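Local coordinates for protein L-2,4-diaminobutyric acid acetyltransferase (Geobacillus sp., PDB 6SLL) that catalyses the transfer of an acetyl group from acetyl-coenzyme A to L-2,4-diaminobutyrate, a step in the biosynthesis of the chemical chaperone ectoine, at residues G40-N45 with V88-V93; G118-E123 with P175-I180; T125-N130 with T164-P169. All blocks are in the same frame, centred on the assembly; numbering follows the deposited sequence.

Contact 1: G40-N45 with V88-V93; sequences GSLDLN and VWQVAV. With DAB (2,4-diaminobutyric acid), chain G; COA (coenzyme A), chain F.
Gln-90 and Asp-43 meet at the substrate site of a GNAT-fold acetyltransferase, where the loop joining helices 29-39 and 47-56 passes over strand 85-93. Together they grip one carboxylate oxygen of diaminobutyrate. OXT accepts a nearly straight bond (167°) from Asp-43 N at 2.9 Å and another from Gln-90 NE2 at 3.0 Å. A glutamine amide has two hydrogens to give, and Gln-90 NE2 also donates to Asp-43 O at 3.0 Å, a bent bond (133°) that arrives from above the carbonyl plane. Gln-90 CG lies anti to the carbonyl carbon (chi1 -65°) and the chain runs on extended, which puts CD beside the substrate carboxylate. In the conformer described, Asp-43 OD2 accepts from the substrate's alpha-amino N at 3.2 Å. The other amine, ND, gives to Trp-89 O at 2.9 Å; the backbone of Trp-89 departs from strand angles, consistent with the bulge known in the fourth strand of GNAT enzymes. A water accepts from Trp-89 NE1 and Asn-45 ND2 and donates to the second carboxylate oxygen.

The next shell sets these groups in place. Tyr-50 OH bonds Gln-90 OE1; His-165 NE2 bonds Asp-43 OD2; Ser-46 of the second subunit bonds Asn-45 OD1. Leucine suits position 42 because its two methyls divide the work: CD2 lies by OXT, while Leu-42 CD1 rests 3.7 Å from Ala-92 CB, and both residues also touch Ile-36. Further along, Val-93 N donates to the pantetheine carbonyl O9P of coenzyme A at 3.0 Å.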
loop_
_atom_site.group_PDB
_atom_site.type_symbol
_atom_site.label_atom_id
_atom_site.label_comp_id
_atom_site.label_asym_id
_atom_site.label_seq_id
_atom_site.Cartn_x
_atom_site.Cartn_y
_atom_site.Cartn_z
ATOM N N GLY B 40 -4.689 -18.697 1.140
ATOM C CA GLY B 40 -4.775 -18.870 2.669
ATOM C C GLY B 40 -3.596 -18.056 3.472
ATOM O O GLY B 40 -3.806 -17.645 4.751
ATOM N N SER B 41 -2.401 -18.270 3.148
ATOM C CA SER B 41 -1.258 -17.954 3.926
ATOM C C SER B 41 -0.832 -16.536 3.884
ATOM O O SER B 41 0.073 -16.094 4.637
ATOM C CB SER B 41 -0.080 -18.809 3.567
ATOM O OG SER B 41 0.163 -18.661 2.146
ATOM N N LEU B 42 -1.555 -15.700 3.050
ATOM C CA LEU B 42 -1.273 -14.261 2.987
ATOM C C LEU B 42 -2.369 -13.510 3.645
ATOM O O LEU B 42 -3.505 -13.945 3.691
ATOM C CB LEU B 42 -1.104 -13.868 1.530
ATOM C CG LEU B 42 0.114 -14.392 0.824
ATOM C CD1 LEU B 42 0.046 -14.095 -0.659
ATOM C CD2 LEU B 42 1.439 -13.827 1.388
ATOM N N ASP B 43 -2.067 -12.297 4.086
ATOM C CA ASP B 43 -3.127 -11.445 4.673
ATOM C C ASP B 43 -3.808 -10.587 3.587
ATOM O O ASP B 43 -3.207 -9.684 2.955
ATOM C CB ASP B 43 -2.571 -10.558 5.694
ATOM C CG ASP B 43 -1.855 -11.277 6.855
ATOM O OD1 ASP B 43 -2.347 -12.333 7.241
ATOM O OD2 ASP B 43 -0.846 -10.717 7.288
ATOM N N LEU B 44 -5.068 -10.834 3.461
ATOM C CA LEU B 44 -5.851 -10.294 2.343
ATOM C C LEU B 44 -6.144 -8.832 2.542
ATOM O O LEU B 44 -6.782 -8.441 3.540
ATOM C CB LEU B 44 -7.148 -11.109 2.253
ATOM C CG LEU B 44 -7.998 -10.730 0.996
ATOM C CD1 LEU B 44 -7.242 -11.008 -0.290
ATOM C CD2 LEU B 44 -9.272 -11.591 1.066
ATOM N N ASN B 45 -5.727 -7.994 1.599
ATOM C CA ASN B 45 -6.132 -6.592 1.559
ATOM C C ASN B 45 -7.356 -6.431 0.729
ATOM O O ASN B 45 -7.915 -7.369 0.171
ATOM C CB ASN B 45 -4.950 -5.724 1.027
ATOM C CG ASN B 45 -3.766 -5.917 1.939
ATOM O OD1 ASN B 45 -3.811 -5.461 3.120
ATOM N ND2 ASN B 45 -2.725 -6.582 1.532
ATOM N N VAL B 88 9.542 -5.935 -0.726
ATOM C CA VAL B 88 8.696 -6.901 -1.377
ATOM C C VAL B 88 7.600 -7.257 -0.413
ATOM O O VAL B 88 7.874 -7.765 0.725
ATOM C CB VAL B 88 9.434 -8.126 -1.885
ATOM C CG1 VAL B 88 8.480 -9.137 -2.438
ATOM C CG2 VAL B 88 10.489 -7.720 -2.898
ATOM N N TRP B 89 6.343 -6.960 -0.745
ATOM C CA TRP B 89 5.192 -7.054 0.123
ATOM C C TRP B 89 4.572 -8.408 0.063
ATOM O O TRP B 89 4.622 -9.154 1.073
ATOM C CB TRP B 89 4.240 -5.908 -0.201
ATOM C CG TRP B 89 3.023 -5.795 0.657
ATOM C CD1 TRP B 89 2.613 -6.594 1.709
ATOM C CD2 TRP B 89 2.027 -4.771 0.522
ATOM N NE1 TRP B 89 1.427 -6.105 2.167
ATOM C CE2 TRP B 89 1.034 -5.011 1.456
ATOM C CE3 TRP B 89 1.903 -3.700 -0.330
ATOM C CZ2 TRP B 89 -0.066 -4.193 1.608
ATOM C CZ3 TRP B 89 0.802 -2.845 -0.176
ATOM C CH2 TRP B 89 -0.161 -3.130 0.775
ATOM N N GLN B 90 3.970 -8.822 -1.061
ATOM C CA GLN B 90 3.336 -10.150 -1.161
ATOM C C GLN B 90 3.852 -10.856 -2.410
ATOM O O GLN B 90 3.912 -10.244 -3.490
ATOM C CB GLN B 90 1.797 -10.038 -1.197
ATOM C CG GLN B 90 1.236 -9.489 0.102
ATOM C CD GLN B 90 -0.260 -9.429 0.159
ATOM O OE1 GLN B 90 -0.897 -8.841 -0.708
ATOM N NE2 GLN B 90 -0.830 -10.045 1.165
ATOM N N VAL B 91 4.139 -12.133 -2.255
ATOM C CA VAL B 91 4.434 -13.039 -3.363
ATOM C C VAL B 91 3.455 -14.168 -3.319
ATOM O O VAL B 91 3.413 -14.860 -2.265
ATOM C CB VAL B 91 5.897 -13.530 -3.339
ATOM C CG1 VAL B 91 6.198 -14.396 -4.512
ATOM C CG2 VAL B 91 6.919 -12.454 -3.106
ATOM N N ALA B 92 2.756 -14.429 -4.384
ATOM C CA ALA B 92 1.761 -15.533 -4.412
ATOM C C ALA B 92 1.855 -16.268 -5.738
ATOM O O ALA B 92 1.921 -15.604 -6.784
ATOM C CB ALA B 92 0.348 -14.944 -4.280
ATOM N N VAL B 93 1.766 -17.597 -5.672
ATOM C CA VAL B 93 1.571 -18.393 -6.881
ATOM C C VAL B 93 0.388 -19.310 -6.568
ATOM O O VAL B 93 0.279 -19.922 -5.484
ATOM C CB VAL B 93 2.854 -19.165 -7.233
ATOM C CG1 VAL B 93 2.628 -20.209 -8.321
ATOM C CG2 VAL B 93 3.967 -18.192 -7.645
HETATM N N DAB G . 1.842 -11.689 5.772
HETATM C CA DAB G . 2.168 -10.388 5.114
HETATM C C DAB G . 1.180 -10.184 3.986
HETATM O O DAB G . 1.130 -9.050 3.523
HETATM C CB DAB G . 3.616 -10.354 4.612
HETATM C CG DAB G . 3.918 -11.257 3.459
HETATM N ND DAB G . 5.355 -11.106 3.079
HETATM O OXT DAB G . 0.511 -11.123 3.569
HETATM N N1A COA F . 8.762 -27.733 -1.135
HETATM C C2A COA F . 10.088 -27.566 -1.240
HETATM N N3A COA F . 10.748 -26.568 -1.834
HETATM C C4A COA F . 9.911 -25.668 -2.421
HETATM C C5A COA F . 8.525 -25.734 -2.342
HETATM C C6A COA F . 7.914 -26.808 -1.665
HETATM N N6A COA F . 6.632 -27.002 -1.558
HETATM N N7A COA F . 8.005 -24.692 -3.099
HETATM C C8A COA F . 9.041 -23.987 -3.525
HETATM N N9A COA F . 10.202 -24.540 -3.096
HETATM C C1B COA F . 11.485 -24.036 -3.331
HETATM C C2B COA F . 11.998 -24.358 -4.740
HETATM O O2B COA F . 12.601 -25.607 -4.783
HETATM C C3B COA F . 12.853 -23.127 -4.973
HETATM O O3B COA F . 14.072 -23.281 -4.131
HETATM P P3B COA F . 15.495 -23.707 -4.789
HETATM O O7A COA F . 15.814 -22.392 -5.532
HETATM O O8A COA F . 16.345 -24.149 -3.587
HETATM O O9A COA F . 15.243 -24.577 -6.122
HETATM C C4B COA F . 12.074 -22.033 -4.294
HETATM O O4B COA F . 11.379 -22.617 -3.220
HETATM C C5B COA F . 11.253 -21.263 -5.331
HETATM O O5B COA F . 10.402 -22.179 -6.061
HETATM P P1A COA F . 9.317 -21.696 -7.118
HETATM O O1A COA F . 8.875 -22.884 -7.872
HETATM O O2A COA F . 9.786 -20.499 -7.855
HETATM O O3A COA F . 8.150 -21.263 -6.093
HETATM P P2A COA F . 6.571 -21.208 -6.420
HETATM O O4A COA F . 6.341 -20.650 -7.771
HETATM O O5A COA F . 5.972 -22.543 -6.114
HETATM O O6A COA F . 6.083 -20.141 -5.395
HETATM C CBP COA F . 5.485 -19.367 -3.194
HETATM C CCP COA F . 6.533 -20.063 -4.022
HETATM C CDP COA F . 6.104 -19.080 -1.793
HETATM C CEP COA F . 5.104 -18.085 -3.843
HETATM C CAP COA F . 4.265 -20.342 -3.106
HETATM O OAP COA F . 4.679 -21.506 -2.342
HETATM C C9P COA F . 3.028 -19.787 -2.491
HETATM O O9P COA F . 2.343 -18.875 -2.987
HETATM N N8P COA F . 2.710 -20.384 -1.311
HETATM C C7P COA F . 1.627 -20.141 -0.492
HETATM C C6P COA F . 1.163 -21.479 0.284
HETATM C C5P COA F . 2.013 -21.798 1.469
HETATM O O5P COA F . 3.286 -21.809 1.322
HETATM N N4P COA F . 1.497 -22.148 2.508
HETATM C C3P COA F . 2.287 -22.539 3.750
HETATM C C2P COA F . 1.147 -22.712 5.019
HETATM S S1P COA F . 0.333 -24.254 4.732
HETATM O O HOH W 1 -0.884 -7.357 3.652
#

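Contact 2: G118-E123 with P175-I180; sequences GVRFIE and PFFNDI
Arg-120 sends CG anti to its own backbone N (chi1 -153°) and runs extended, which carries NE to Phe-177 O; chi4 (-119°) then sets CZ, between Pro-175 and Asp-179. Phe-177 has its own CG between backbone N and carbonyl carbon (chi1 59°), and its ring presents a face to Arg-120 CG. The place is the outer end of the antiparallel pair 121-125 and 168-173 of the GNAT sheet, beyond which the C-terminal tail keeps company with the start of strand 121-125. Past the regular strands one more backbone bond joins them: Phe-176 N donates to Arg-120 O at 2.8 Å.

A long side chain with a flat polar head suits position 120, since both its aliphatic stem and its head find partners. Arg-120 CG makes a CH-pi contact, 3.9 Å from the Phe-177 ring centroid. Arg-120 NE gives Phe-177 O a bond of 2.8 Å lying near the guanidinium plane. Asp-179 covers one face and makes a salt bridge, OD2 to Arg-120 NH2 at 2.7 Å, while Pro-175 CB lies against the opposite face, 3.4 Å from Arg-120 CZ. Arg-120 was modelled in two conformers, and these contacts belong to one of them.

Pro-175 follows a cis peptide bond and places its CA over the Phe-121 ring, another CH-pi contact. The Phe-176 ring touches Tyr-140 and Lys-144 of helix 131-144. Gly-118 has positive phi, where a CB would jam against the preceding carbonyl. Ile-122, which also touches Tyr-140, brings CD1 to the edge of the Phe-176 ring, 3.8 Å from Phe-176 CZ.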
loop_
_atom_site.group_PDB
_atom_site.type_symbol
_atom_site.label_atom_id
_atom_site.label_comp_id
_atom_site.label_asym_id
_atom_site.label_seq_id
_atom_site.Cartn_x
_atom_site.Cartn_y
_atom_site.Cartn_z
ATOM N N GLY B 118 19.279 0.332 -9.673
ATOM C CA GLY B 118 19.875 0.942 -8.509
ATOM C C GLY B 118 19.425 0.334 -7.153
ATOM O O GLY B 118 19.869 0.877 -6.144
ATOM N N VAL B 119 18.549 -0.627 -7.138
ATOM C CA VAL B 119 18.169 -1.214 -5.892
ATOM C C VAL B 119 19.365 -1.965 -5.340
ATOM O O VAL B 119 19.956 -2.850 -5.978
ATOM C CB VAL B 119 16.986 -2.150 -6.085
ATOM C CG1 VAL B 119 16.790 -3.053 -4.861
ATOM C CG2 VAL B 119 15.715 -1.384 -6.365
ATOM N N ARG B 120 19.740 -1.631 -4.121
ATOM C CA ARG B 120 20.859 -2.241 -3.482
ATOM C C ARG B 120 20.473 -3.264 -2.405
ATOM O O ARG B 120 21.301 -4.129 -2.076
ATOM C CB ARG B 120 21.782 -1.163 -2.947
ATOM C CG ARG B 120 23.252 -1.526 -2.809
ATOM C CD ARG B 120 24.086 -0.354 -2.263
ATOM N NE ARG B 120 25.375 -0.896 -1.947
ATOM C CZ ARG B 120 25.970 -0.933 -0.776
ATOM N NH1 ARG B 120 25.421 -0.204 0.269
ATOM N NH2 ARG B 120 27.181 -1.425 -0.671
ATOM N N PHE B 121 19.233 -3.210 -1.900
ATOM C CA PHE B 121 18.718 -4.157 -0.937
ATOM C C PHE B 121 17.286 -4.542 -1.233
ATOM O O PHE B 121 16.542 -3.623 -1.643
ATOM C CB PHE B 121 18.771 -3.586 0.508
ATOM C CG PHE B 121 20.182 -3.340 1.009
ATOM C CD1 PHE B 121 20.824 -4.315 1.700
ATOM C CD2 PHE B 121 20.746 -2.136 0.844
ATOM C CE1 PHE B 121 22.124 -4.156 2.159
ATOM C CE2 PHE B 121 22.058 -1.888 1.349
ATOM C CZ PHE B 121 22.722 -2.962 1.964
ATOM N N ILE B 122 16.911 -5.767 -0.942
ATOM C CA ILE B 122 15.516 -6.136 -0.800
ATOM C C ILE B 122 15.238 -6.273 0.683
ATOM O O ILE B 122 16.021 -6.927 1.416
ATOM C CB ILE B 122 15.207 -7.424 -1.525
ATOM C CG1 ILE B 122 15.229 -7.226 -3.046
ATOM C CG2 ILE B 122 13.927 -8.024 -1.043
ATOM C CD1 ILE B 122 15.148 -8.548 -3.824
ATOM N N GLU B 123 14.066 -5.794 1.121
ATOM C CA GLU B 123 13.456 -6.090 2.411
ATOM C C GLU B 123 12.189 -6.846 2.241
ATOM O O GLU B 123 11.427 -6.400 1.315
ATOM C CB GLU B 123 13.228 -4.749 3.251
ATOM C CG GLU B 123 14.489 -4.200 3.869
ATOM C CD GLU B 123 14.352 -2.974 4.635
ATOM O OE1 GLU B 123 15.407 -2.372 4.999
ATOM O OE2 GLU B 123 13.209 -2.490 4.942
ATOM N N PRO B 175 24.224 -6.174 0.273
ATOM C CA PRO B 175 24.020 -5.298 -0.890
ATOM C C PRO B 175 24.245 -6.007 -2.182
ATOM O O PRO B 175 25.080 -6.864 -2.365
ATOM C CB PRO B 175 25.093 -4.260 -0.722
ATOM C CG PRO B 175 26.195 -4.971 0.083
ATOM C CD PRO B 175 25.471 -5.873 0.994
ATOM N N PHE B 176 23.417 -5.613 -3.200
ATOM C CA PHE B 176 23.532 -6.214 -4.532
ATOM C C PHE B 176 24.747 -5.727 -5.276
ATOM O O PHE B 176 25.198 -6.350 -6.234
ATOM C CB PHE B 176 22.282 -5.990 -5.393
ATOM C CG PHE B 176 21.148 -6.742 -4.897
ATOM C CD1 PHE B 176 21.066 -8.063 -5.114
ATOM C CD2 PHE B 176 20.072 -6.145 -4.374
ATOM C CE1 PHE B 176 19.997 -8.803 -4.656
ATOM C CE2 PHE B 176 18.998 -6.851 -3.995
ATOM C CZ PHE B 176 18.920 -8.164 -4.002
ATOM N N PHE B 177 25.295 -4.570 -4.893
ATOM C CA PHE B 177 26.431 -4.019 -5.565
ATOM C C PHE B 177 27.190 -3.145 -4.610
ATOM O O PHE B 177 26.680 -2.689 -3.579
ATOM C CB PHE B 177 26.113 -3.267 -6.854
ATOM C CG PHE B 177 25.194 -2.113 -6.724
ATOM C CD1 PHE B 177 23.802 -2.252 -6.713
ATOM C CD2 PHE B 177 25.606 -0.837 -6.613
ATOM C CE1 PHE B 177 22.912 -1.191 -6.546
ATOM C CE2 PHE B 177 24.738 0.261 -6.402
ATOM C CZ PHE B 177 23.419 0.047 -6.410
ATOM N N ASN B 178 28.450 -2.889 -4.905
ATOM C CA ASN B 178 29.389 -2.103 -4.045
ATOM C C ASN B 178 29.067 -0.646 -4.072
ATOM O O ASN B 178 28.466 -0.112 -4.980
ATOM C CB ASN B 178 30.810 -2.321 -4.534
ATOM C CG ASN B 178 31.344 -3.661 -4.094
ATOM O OD1 ASN B 178 32.005 -3.784 -3.033
ATOM N ND2 ASN B 178 31.236 -4.657 -4.974
ATOM N N ASP B 179 29.471 0.032 -2.982
ATOM C CA ASP B 179 29.570 1.495 -2.939
ATOM C C ASP B 179 30.655 2.008 -3.836
ATOM O O ASP B 179 31.772 1.571 -3.852
ATOM C CB ASP B 179 29.857 1.840 -1.463
ATOM C CG ASP B 179 28.453 1.639 -0.646
ATOM O OD1 ASP B 179 27.405 2.315 -1.004
ATOM O OD2 ASP B 179 28.411 0.826 0.291
ATOM N N ILE B 180 30.261 2.781 -4.779
ATOM C CA ILE B 180 31.177 3.133 -5.926
ATOM C C ILE B 180 31.527 4.608 -5.582
ATOM O O ILE B 180 30.655 5.532 -5.637
ATOM C CB ILE B 180 30.486 3.061 -7.293
ATOM C CG1 ILE B 180 29.951 1.632 -7.622
ATOM C CG2 ILE B 180 31.451 3.455 -8.386
ATOM C CD1 ILE B 180 30.879 0.521 -7.383
#

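Contact 3: T125-N130 with T164-P169; sequences TVSPSN and THEDEP. With DAB (2,4-diaminobutyric acid), chain G.
Glu-168 faces Thr-125 and Ser-127 with nearly its whole side chain. Glu-168 CB lies 3.7 Å from Thr-125 OG1, and Glu-168 CG passes 3.8 Å from Ser-127 OG; the chain then bends at chi2 (-81°), which swings CD round toward that same hydroxyl. Glutamate suits the place because its carboxylate offers two acceptor oxygens with separate duties. Glu-168 OE1 accepts from Thr-125 OG1 at 2.6 Å, a donor standing above the carboxylate plane, and from a water that is itself held by Ser-127 N. Glu-168 OE2 takes the substrate's alpha-amino N at 2.7 Å. Threonine serves here as a second-shell residue: its hydroxyl steadies the glutamate and also bonds Tyr-48 OH of the second subunit.

Around this carboxylate the two backbones are stitched together. Val-126 N donates to Pro-169 O at 3.1 Å, extending the antiparallel pairing of strands 121-125 and 168-173 where proline, having no N-H, can still accept. Ser-127 OG, in the conformer described, gives to Asp-167 O at 2.8 Å. Glu-166 reaches out extended beyond CG and takes Ser-129 N on the syn lone pair of OE2 at 2.7 Å; its OE1 meets Ser-129 OG at a distance so short as to be doubtful.

Thr-125 O accepts from the substrate's ND, so the two segments hold both amino groups of diaminobutyrate, forming one wall of a GNAT acceptor-substrate pocket.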
loop_
_atom_site.group_PDB
_atom_site.type_symbol
_atom_site.label_atom_id
_atom_site.label_comp_id
_atom_site.label_asym_id
_atom_site.label_seq_id
_atom_site.Cartn_x
_atom_site.Cartn_y
_atom_site.Cartn_z
ATOM N N THR B 125 9.197 -9.477 4.736
ATOM C CA THR B 125 9.047 -10.275 5.967
ATOM C C THR B 125 8.508 -11.649 5.602
ATOM O O THR B 125 7.716 -11.811 4.662
ATOM C CB THR B 125 8.124 -9.579 6.976
ATOM O OG1 THR B 125 6.750 -9.578 6.557
ATOM C CG2 THR B 125 8.574 -8.235 7.352
ATOM N N VAL B 126 8.977 -12.676 6.362
ATOM C CA VAL B 126 8.586 -14.030 6.018
ATOM C C VAL B 126 8.299 -14.800 7.346
ATOM O O VAL B 126 9.263 -15.072 8.090
ATOM C CB VAL B 126 9.641 -14.771 5.220
ATOM C CG1 VAL B 126 9.030 -16.112 4.776
ATOM C CG2 VAL B 126 10.105 -14.012 4.024
ATOM N N SER B 127 7.150 -15.255 7.549
ATOM C CA SER B 127 6.935 -15.843 8.761
ATOM C C SER B 127 7.503 -17.206 8.809
ATOM O O SER B 127 8.031 -17.809 7.789
ATOM C CB SER B 127 5.440 -15.904 8.971
ATOM O OG SER B 127 4.628 -14.592 9.124
ATOM N N PRO B 128 7.271 -17.815 9.962
ATOM C CA PRO B 128 7.724 -19.265 9.983
ATOM C C PRO B 128 6.994 -20.311 9.228
ATOM O O PRO B 128 7.469 -21.185 8.637
ATOM C CB PRO B 128 7.847 -19.570 11.444
ATOM C CG PRO B 128 8.120 -18.237 12.141
ATOM C CD PRO B 128 7.297 -17.206 11.304
ATOM N N SER B 129 5.688 -20.121 9.083
ATOM C CA SER B 129 4.908 -21.086 8.270
ATOM C C SER B 129 4.984 -20.921 6.787
ATOM O O SER B 129 4.564 -21.826 6.038
ATOM C CB SER B 129 3.494 -21.111 8.635
ATOM O OG SER B 129 2.841 -20.119 8.019
ATOM N N ASN B 130 5.610 -19.829 6.317
ATOM C CA ASN B 130 5.750 -19.552 4.899
ATOM C C ASN B 130 7.093 -20.133 4.519
ATOM O O ASN B 130 8.080 -19.448 4.071
ATOM C CB ASN B 130 5.597 -18.088 4.677
ATOM C CG ASN B 130 4.211 -17.553 4.745
ATOM O OD1 ASN B 130 3.389 -17.947 5.629
ATOM N ND2 ASN B 130 3.977 -16.490 3.996
ATOM N N THR B 164 -4.821 -14.850 16.059
ATOM C CA THR B 164 -3.412 -15.218 16.233
ATOM C C THR B 164 -2.741 -14.915 14.875
ATOM O O THR B 164 -3.340 -15.304 13.840
ATOM C CB THR B 164 -3.363 -16.757 16.533
ATOM O OG1 THR B 164 -4.007 -17.002 17.790
ATOM C CG2 THR B 164 -1.931 -17.286 16.612
ATOM N N HIS B 165 -1.664 -14.172 14.866
ATOM C CA HIS B 165 -0.888 -13.965 13.682
ATOM C C HIS B 165 0.517 -14.388 14.044
ATOM O O HIS B 165 1.010 -14.114 15.161
ATOM C CB HIS B 165 -0.872 -12.497 13.274
ATOM C CG HIS B 165 -0.406 -12.211 11.890
ATOM N ND1 HIS B 165 0.911 -12.269 11.493
ATOM C CD2 HIS B 165 -1.107 -11.885 10.798
ATOM C CE1 HIS B 165 1.001 -11.952 10.199
ATOM N NE2 HIS B 165 -0.221 -11.714 9.747
ATOM N N GLU B 166 1.235 -14.956 13.126
ATOM C CA GLU B 166 2.593 -15.300 13.274
ATOM C C GLU B 166 3.533 -14.080 13.331
ATOM O O GLU B 166 3.161 -13.004 12.805
ATOM C CB GLU B 166 3.146 -16.252 12.234
ATOM C CG GLU B 166 2.521 -17.678 12.195
ATOM C CD GLU B 166 3.136 -18.354 10.904
ATOM O OE1 GLU B 166 2.416 -18.579 9.881
ATOM O OE2 GLU B 166 4.371 -18.803 10.989
ATOM N N ASP B 167 4.703 -14.217 13.912
ATOM C CA ASP B 167 5.728 -13.226 13.735
ATOM C C ASP B 167 6.034 -13.046 12.243
ATOM O O ASP B 167 5.974 -13.936 11.433
ATOM C CB ASP B 167 7.071 -13.644 14.385
ATOM C CG ASP B 167 7.049 -13.770 15.935
ATOM O OD1 ASP B 167 6.208 -13.154 16.532
ATOM O OD2 ASP B 167 7.866 -14.536 16.445
ATOM N N GLU B 168 6.477 -11.807 11.935
ATOM C CA GLU B 168 6.870 -11.387 10.552
ATOM C C GLU B 168 8.325 -10.865 10.634
ATOM O O GLU B 168 8.528 -9.656 10.549
ATOM C CB GLU B 168 5.934 -10.316 10.047
ATOM C CG GLU B 168 4.560 -10.858 9.713
ATOM C CD GLU B 168 4.411 -11.544 8.373
ATOM O OE1 GLU B 168 5.389 -11.595 7.584
ATOM O OE2 GLU B 168 3.277 -11.997 8.093
ATOM N N PRO B 169 9.317 -11.724 10.782
ATOM C CA PRO B 169 10.695 -11.249 10.871
ATOM C C PRO B 169 11.110 -10.630 9.531
ATOM O O PRO B 169 10.680 -11.046 8.442
ATOM C CB PRO B 169 11.487 -12.490 11.146
ATOM C CG PRO B 169 10.574 -13.560 10.799
ATOM C CD PRO B 169 9.215 -13.170 10.923
HETATM N N DAB G . 1.842 -11.689 5.772
HETATM C CA DAB G . 2.168 -10.388 5.114
HETATM C C DAB G . 1.180 -10.184 3.986
HETATM O O DAB G . 1.130 -9.050 3.523
HETATM C CB DAB G . 3.616 -10.354 4.612
HETATM C CG DAB G . 3.918 -11.257 3.459
HETATM N ND DAB G . 5.355 -11.106 3.079
HETATM O OXT DAB G . 0.511 -11.123 3.569
HETATM O O HOH W 2 5.125 -13.675 5.866
#

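From the N terminus, contact 1 closes first: strand 85-93 returns to the loop after helix 29-39, with helix 47-56 and strands 62-66 and 69-78 lying between. Contact 2 opens only afterwards, at the start of strand 121-125, and closes last, when the C-terminal tail returns. Contact 3 is nested within that long loop, spanning helix 131-144 and strand 148-154, so contacts 2 and 3 join the two ends of the antiparallel pair 121-125 and 168-173. Strands 85-93 and 121-125 are neighbours in the same sheet. Contacts 1 and 3, with centres about 12 Å apart, share diaminobutyrate and both touch the second subunit; the centre of contact 2 is about 25 Å from the centres of the other two.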